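Long-range contacts in ribose-5-phosphate isomerase RpiB (Thermotoga maritima, PDB 1O1X), which probably interconverts ribose 5-phosphate and ribulose 5-phosphate, as an isomerase of the LacAB/RpiB family: residues A[22-27]-A[44-49]; A[116-121]-A[130-135]. All coordinates share one frame; numbering follows the deposited sequence.

Contact 1 (A[22-27]-A[44-49]); sequences AAFELK and HGTYSE
Phe-24, in the first turn of helix 24-36, packs its ring against the backbone of the 46-49 loop. CG is anti to the backbone N (chi1 176°), which carries the ring toward the loop; Ser-48 CA sits over the centre of one face, while the edge meets a carbonyl, Phe-24 CD1 lying 3.4 Å from Thr-46 O. Phe-24 CD2 also touches Glu-49 CG at 3.8 Å, the two side chains crossing at about a right angle. An alanine in place of Phe-24 would probably open a gap under the Ser-48 backbone and let the loop shift.

The polar grip is a hydrogen bond from Lys-27 NZ to Thr-46 O, 2.8 Å long and nearly along the C=O axis; NZ also forms a salt bridge with Asp-43. A water accepts from Glu-25 N and lies 2.8 Å from Glu-49 OE2, to which it can donate.

In the loop itself, Gly-45 CA lies above the Tyr-47 ring, toward the rim, and a cis peptide bond precedes Thr-46. The contact joins the first turn of helix 24-36, which follows strand 14-18, to the loop after the neighbouring parallel strand 40-43, at the C-terminal ends of the strands of a Rossmann-like alpha/beta fold, close to the predicted substrate site.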
loop_
_atom_site.group_PDB
_atom_site.type_symbol
_atom_site.label_atom_id
_atom_site.label_comp_id
_atom_site.label_asym_id
_atom_site.label_seq_id
_atom_site.Cartn_x
_atom_site.Cartn_y
_atom_site.Cartn_z
ATOM N N ALA A 22 14.526 4.430 -14.557
ATOM C CA ALA A 22 14.200 3.656 -13.345
ATOM C C ALA A 22 12.909 2.804 -13.518
ATOM O O ALA A 22 12.810 1.723 -12.957
ATOM C CB ALA A 22 14.014 4.556 -12.164
ATOM N N ALA A 23 11.964 3.277 -14.311
ATOM C CA ALA A 23 10.730 2.540 -14.511
ATOM C C ALA A 23 10.630 1.958 -15.917
ATOM O O ALA A 23 9.550 1.544 -16.297
ATOM C CB ALA A 23 9.527 3.424 -14.227
ATOM N N PHE A 24 11.756 1.882 -16.643
ATOM C CA PHE A 24 11.772 1.342 -17.998
ATOM C C PHE A 24 11.203 -0.078 -18.058
ATOM O O PHE A 24 10.456 -0.422 -18.960
ATOM C CB PHE A 24 13.213 1.336 -18.589
ATOM C CG PHE A 24 13.324 0.687 -19.970
ATOM C CD1 PHE A 24 12.850 1.333 -21.099
ATOM C CD2 PHE A 24 13.888 -0.558 -20.127
ATOM C CE1 PHE A 24 12.927 0.730 -22.345
ATOM C CE2 PHE A 24 13.969 -1.141 -21.367
ATOM C CZ PHE A 24 13.478 -0.497 -22.471
ATOM N N GLU A 25 11.595 -0.932 -17.128
ATOM C CA GLU A 25 11.171 -2.324 -17.167
ATOM C C GLU A 25 9.674 -2.468 -17.039
ATOM O O GLU A 25 9.040 -3.192 -17.820
ATOM C CB GLU A 25 11.873 -3.109 -16.082
ATOM C CG GLU A 25 11.571 -4.599 -16.070
ATOM C CD GLU A 25 12.137 -5.255 -14.803
ATOM O OE1 GLU A 25 13.365 -5.218 -14.625
ATOM O OE2 GLU A 25 11.324 -5.716 -13.952
ATOM N N LEU A 26 9.083 -1.747 -16.099
ATOM C CA LEU A 26 7.647 -1.837 -15.905
ATOM C C LEU A 26 6.940 -1.191 -17.098
ATOM O O LEU A 26 5.895 -1.666 -17.515
ATOM C CB LEU A 26 7.201 -1.228 -14.590
ATOM C CG LEU A 26 5.702 -1.344 -14.278
ATOM C CD1 LEU A 26 5.234 -2.755 -14.207
ATOM C CD2 LEU A 26 5.327 -0.628 -13.014
ATOM N N LYS A 27 7.497 -0.094 -17.623
ATOM C CA LYS A 27 6.910 0.606 -18.772
ATOM C C LYS A 27 6.779 -0.373 -19.952
ATOM O O LYS A 27 5.772 -0.433 -20.596
ATOM C CB LYS A 27 7.762 1.819 -19.163
ATOM C CG LYS A 27 7.192 2.657 -20.326
ATOM C CD LYS A 27 7.730 2.323 -21.682
ATOM C CE LYS A 27 9.101 2.970 -21.906
ATOM N NZ LYS A 27 9.704 2.506 -23.201
ATOM N N HIS A 44 6.695 6.982 -26.124
ATOM C CA HIS A 44 7.549 8.165 -26.181
ATOM C C HIS A 44 8.925 7.975 -25.517
ATOM O O HIS A 44 9.718 8.906 -25.494
ATOM C CB HIS A 44 6.834 9.348 -25.556
ATOM C CG HIS A 44 5.610 9.760 -26.292
ATOM N ND1 HIS A 44 5.629 10.703 -27.298
ATOM C CD2 HIS A 44 4.327 9.348 -26.178
ATOM C CE1 HIS A 44 4.403 10.858 -27.765
ATOM N NE2 HIS A 44 3.596 10.041 -27.108
ATOM N N GLY A 45 9.232 6.764 -25.058
ATOM C CA GLY A 45 10.509 6.469 -24.441
ATOM C C GLY A 45 10.443 6.648 -22.934
ATOM O O GLY A 45 9.386 6.882 -22.402
ATOM N N THR A 46 11.565 6.549 -22.220
ATOM C CA THR A 46 12.871 6.270 -22.787
ATOM C C THR A 46 12.998 4.832 -23.328
ATOM O O THR A 46 12.121 3.985 -23.086
ATOM C CB THR A 46 13.950 6.637 -21.749
ATOM O OG1 THR A 46 15.226 6.568 -22.368
ATOM C CG2 THR A 46 13.996 5.650 -20.576
ATOM N N TYR A 47 14.066 4.571 -24.090
ATOM C CA TYR A 47 14.177 3.333 -24.862
ATOM C C TYR A 47 15.309 2.425 -24.351
ATOM O O TYR A 47 15.613 1.398 -24.955
ATOM C CB TYR A 47 14.340 3.657 -26.354
ATOM C CG TYR A 47 13.185 4.493 -26.879
ATOM C CD1 TYR A 47 11.895 3.965 -26.973
ATOM C CD2 TYR A 47 13.360 5.812 -27.270
ATOM C CE1 TYR A 47 10.822 4.745 -27.475
ATOM C CE2 TYR A 47 12.304 6.556 -27.789
ATOM C CZ TYR A 47 11.040 6.024 -27.866
ATOM O OH TYR A 47 9.992 6.798 -28.341
ATOM N N SER A 48 15.902 2.818 -23.234
ATOM C CA SER A 48 16.882 2.024 -22.503
ATOM C C SER A 48 16.907 2.378 -21.005
ATOM O O SER A 48 16.178 3.249 -20.525
ATOM C CB SER A 48 18.278 2.294 -23.057
ATOM O OG SER A 48 18.717 3.577 -22.636
ATOM N N GLU A 49 17.809 1.724 -20.287
ATOM C CA GLU A 49 18.056 2.024 -18.896
ATOM C C GLU A 49 19.177 3.069 -18.647
ATOM O O GLU A 49 19.489 3.353 -17.480
ATOM C CB GLU A 49 18.308 0.724 -18.129
ATOM C CG GLU A 49 17.020 -0.093 -18.038
ATOM C CD GLU A 49 17.133 -1.299 -17.134
ATOM O OE1 GLU A 49 18.242 -1.883 -17.045
ATOM O OE2 GLU A 49 16.097 -1.670 -16.538
HETATM O O HOH W 1 13.976 -0.264 -15.427
#

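Contact 2 (A[116-121]-A[130-135]); sequences LVLPGR and WIVDTF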
loop_
_atom_site.group_PDB
_atom_site.type_symbol
_atom_site.label_atom_id
_atom_site.label_comp_id
_atom_site.label_asym_id
_atom_site.label_seq_id
_atom_site.Cartn_x
_atom_site.Cartn_y
_atom_site.Cartn_z
ATOM N N LEU A 116 -2.464 8.330 -15.984
ATOM C CA LEU A 116 -2.196 7.395 -14.906
ATOM C C LEU A 116 -0.687 7.407 -14.632
ATOM O O LEU A 116 0.105 7.235 -15.533
ATOM C CB LEU A 116 -2.646 5.984 -15.282
ATOM C CG LEU A 116 -2.158 4.822 -14.401
ATOM C CD1 LEU A 116 -2.732 5.002 -13.023
ATOM C CD2 LEU A 116 -2.553 3.494 -14.991
ATOM N N VAL A 117 -0.313 7.589 -13.383
ATOM C CA VAL A 117 1.078 7.533 -13.015
ATOM C C VAL A 117 1.302 6.296 -12.145
ATOM O O VAL A 117 0.580 6.070 -11.149
ATOM C CB VAL A 117 1.523 8.836 -12.251
ATOM C CG1 VAL A 117 2.976 8.733 -11.806
ATOM C CG2 VAL A 117 1.271 10.087 -13.089
ATOM N N LEU A 118 2.337 5.549 -12.484
ATOM C CA LEU A 118 2.692 4.334 -11.798
ATOM C C LEU A 118 4.123 4.375 -11.281
ATOM O O LEU A 118 5.011 4.875 -11.941
ATOM C CB LEU A 118 2.579 3.130 -12.741
ATOM C CG LEU A 118 1.224 2.850 -13.350
ATOM C CD1 LEU A 118 1.341 1.827 -14.473
ATOM C CD2 LEU A 118 0.273 2.369 -12.283
ATOM N N PRO A 119 4.335 3.816 -10.101
ATOM C CA PRO A 119 5.672 3.679 -9.538
ATOM C C PRO A 119 6.416 2.400 -9.966
ATOM O O PRO A 119 6.202 1.297 -9.400
ATOM C CB PRO A 119 5.405 3.636 -8.064
ATOM C CG PRO A 119 4.116 2.982 -7.948
ATOM C CD PRO A 119 3.311 3.320 -9.184
ATOM N N GLY A 120 7.363 2.578 -10.869
ATOM C CA GLY A 120 8.075 1.486 -11.519
ATOM C C GLY A 120 8.939 0.627 -10.664
ATOM O O GLY A 120 9.219 -0.482 -11.031
ATOM N N ARG A 121 9.389 1.113 -9.517
ATOM C CA ARG A 121 10.157 0.300 -8.582
ATOM C C ARG A 121 9.384 -0.202 -7.383
ATOM O O ARG A 121 9.939 -0.946 -6.584
ATOM C CB ARG A 121 11.321 1.112 -8.028
ATOM C CG ARG A 121 12.253 1.637 -9.049
ATOM C CD ARG A 121 12.899 0.612 -9.896
ATOM N NE ARG A 121 14.264 1.035 -10.169
ATOM C CZ ARG A 121 15.102 0.368 -10.921
ATOM N NH1 ARG A 121 14.723 -0.786 -11.494
ATOM N NH2 ARG A 121 16.332 0.857 -11.099
ATOM N N TRP A 130 -3.740 -4.562 -13.308
ATOM C CA TRP A 130 -5.048 -4.346 -12.726
ATOM C C TRP A 130 -5.374 -2.867 -12.583
ATOM O O TRP A 130 -6.533 -2.464 -12.795
ATOM C CB TRP A 130 -5.215 -4.967 -11.331
ATOM C CG TRP A 130 -4.957 -6.421 -11.245
ATOM C CD1 TRP A 130 -4.975 -7.337 -12.248
ATOM C CD2 TRP A 130 -4.616 -7.134 -10.044
ATOM N NE1 TRP A 130 -4.609 -8.568 -11.746
ATOM C CE2 TRP A 130 -4.373 -8.463 -10.402
ATOM C CE3 TRP A 130 -4.427 -6.754 -8.720
ATOM C CZ2 TRP A 130 -3.981 -9.433 -9.468
ATOM C CZ3 TRP A 130 -4.064 -7.712 -7.785
ATOM C CH2 TRP A 130 -3.831 -9.031 -8.168
ATOM N N ILE A 131 -4.378 -2.067 -12.208
ATOM C CA ILE A 131 -4.571 -0.620 -12.067
ATOM C C ILE A 131 -4.889 -0.014 -13.430
ATOM O O ILE A 131 -5.834 0.789 -13.562
ATOM C CB ILE A 131 -3.338 0.064 -11.401
ATOM C CG1 ILE A 131 -3.157 -0.426 -9.950
ATOM C CG2 ILE A 131 -3.438 1.581 -11.412
ATOM C CD1 ILE A 131 -1.802 -0.075 -9.362
ATOM N N VAL A 132 -4.136 -0.418 -14.439
ATOM C CA VAL A 132 -4.337 0.050 -15.817
ATOM C C VAL A 132 -5.739 -0.315 -16.325
ATOM O O VAL A 132 -6.422 0.534 -16.890
ATOM C CB VAL A 132 -3.246 -0.511 -16.765
ATOM C CG1 VAL A 132 -3.621 -0.305 -18.243
ATOM C CG2 VAL A 132 -1.889 0.109 -16.474
ATOM N N ASP A 133 -6.168 -1.566 -16.121
ATOM C CA ASP A 133 -7.480 -2.034 -16.564
ATOM C C ASP A 133 -8.598 -1.207 -15.905
ATOM O O ASP A 133 -9.565 -0.815 -16.560
ATOM C CB ASP A 133 -7.729 -3.480 -16.164
ATOM C CG ASP A 133 -6.943 -4.497 -16.990
ATOM O OD1 ASP A 133 -6.327 -4.162 -18.018
ATOM O OD2 ASP A 133 -6.943 -5.690 -16.621
ATOM N N THR A 134 -8.453 -0.936 -14.618
ATOM C CA THR A 134 -9.425 -0.110 -13.889
ATOM C C THR A 134 -9.474 1.337 -14.420
ATOM O O THR A 134 -10.551 1.908 -14.656
ATOM C CB THR A 134 -9.050 -0.110 -12.411
ATOM O OG1 THR A 134 -9.100 -1.456 -11.935
ATOM C CG2 THR A 134 -10.059 0.662 -11.581
ATOM N N PHE A 135 -8.283 1.913 -14.626
ATOM C CA PHE A 135 -8.152 3.257 -15.146
ATOM C C PHE A 135 -8.841 3.405 -16.509
ATOM O O PHE A 135 -9.549 4.369 -16.744
ATOM C CB PHE A 135 -6.668 3.644 -15.265
ATOM C CG PHE A 135 -6.435 5.119 -15.418
ATOM C CD1 PHE A 135 -6.408 5.951 -14.293
ATOM C CD2 PHE A 135 -6.210 5.682 -16.665
ATOM C CE1 PHE A 135 -6.135 7.313 -14.425
ATOM C CE2 PHE A 135 -5.967 7.063 -16.785
ATOM C CZ PHE A 135 -5.934 7.856 -15.680
#
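Leu-116 lays its CB squarely over the ring of Phe-135, 3.6 Å from the ring centroid and only 2° off the ring normal, a CH-pi contact over the face. The two side chains slide past each other in opposite directions, and Phe-135 CZ comes within 3.5 Å of Leu-116 N. Beyond CB, the leucine crosses toward the preceding turn of helix 125-137. Its CG, anti to the backbone N (chi1 167°), is directed at the helix; from it Leu-116 CD1 meets Ile-131 CG2 at 3.8 Å, and Leu-116 CD2 meets Val-132 CG2 at the same distance of 3.8 Å.

Leu-118, two residues on, repeats the division. Leu-118 CD2 touches Ile-131 CG2 at 3.9 Å, whereas Leu-118 CD1 stands 4.2 Å from Val-132 CG2. Each of these two CG2 methyls thus meets both leucines.

Within the helix, Trp-130 O accepts from Thr-134 N and from Thr-134 OG1 (2.9 Å), the two donors arriving from opposite faces of its plane. Phe-72 meets the Phe-135 ring with the planes at about 70°, and Val-132 also packs on Val-30 and Leu-34 of helix 24-36.

No hydrogen bond crosses between the two segments. All five touching residues are buried and apolar, so the end of strand 115-117 and helix 125-137, which follows it, meet here by hydrophobic packing alone.

Overall arrangement
Contact 1 and contact 2 follow one another along the chain, their centres about 15 Å apart. Contact 2 is buried, about 7 Å from the centre of the chain, while contact 1 lies about 14 Å out and is partly exposed. They touch through 22-27 and 116-121: Ala-22 O approaches Arg-121 NE to 3.2 Å, Ala-23 CB lies 3.6 Å from Gly-120 CA, and Leu-26 CD2 is 3.8 Å from the same Gly-120 CA. Contact 1 lies beside the predicted ribulose 5-phosphate site, the side chain of Thr-46 about 5 Å from that of His-21. Contact 2 reaches it through Arg-121, a predicted ligand residue whose side chain comes within about 5 Å of that of Glu-49.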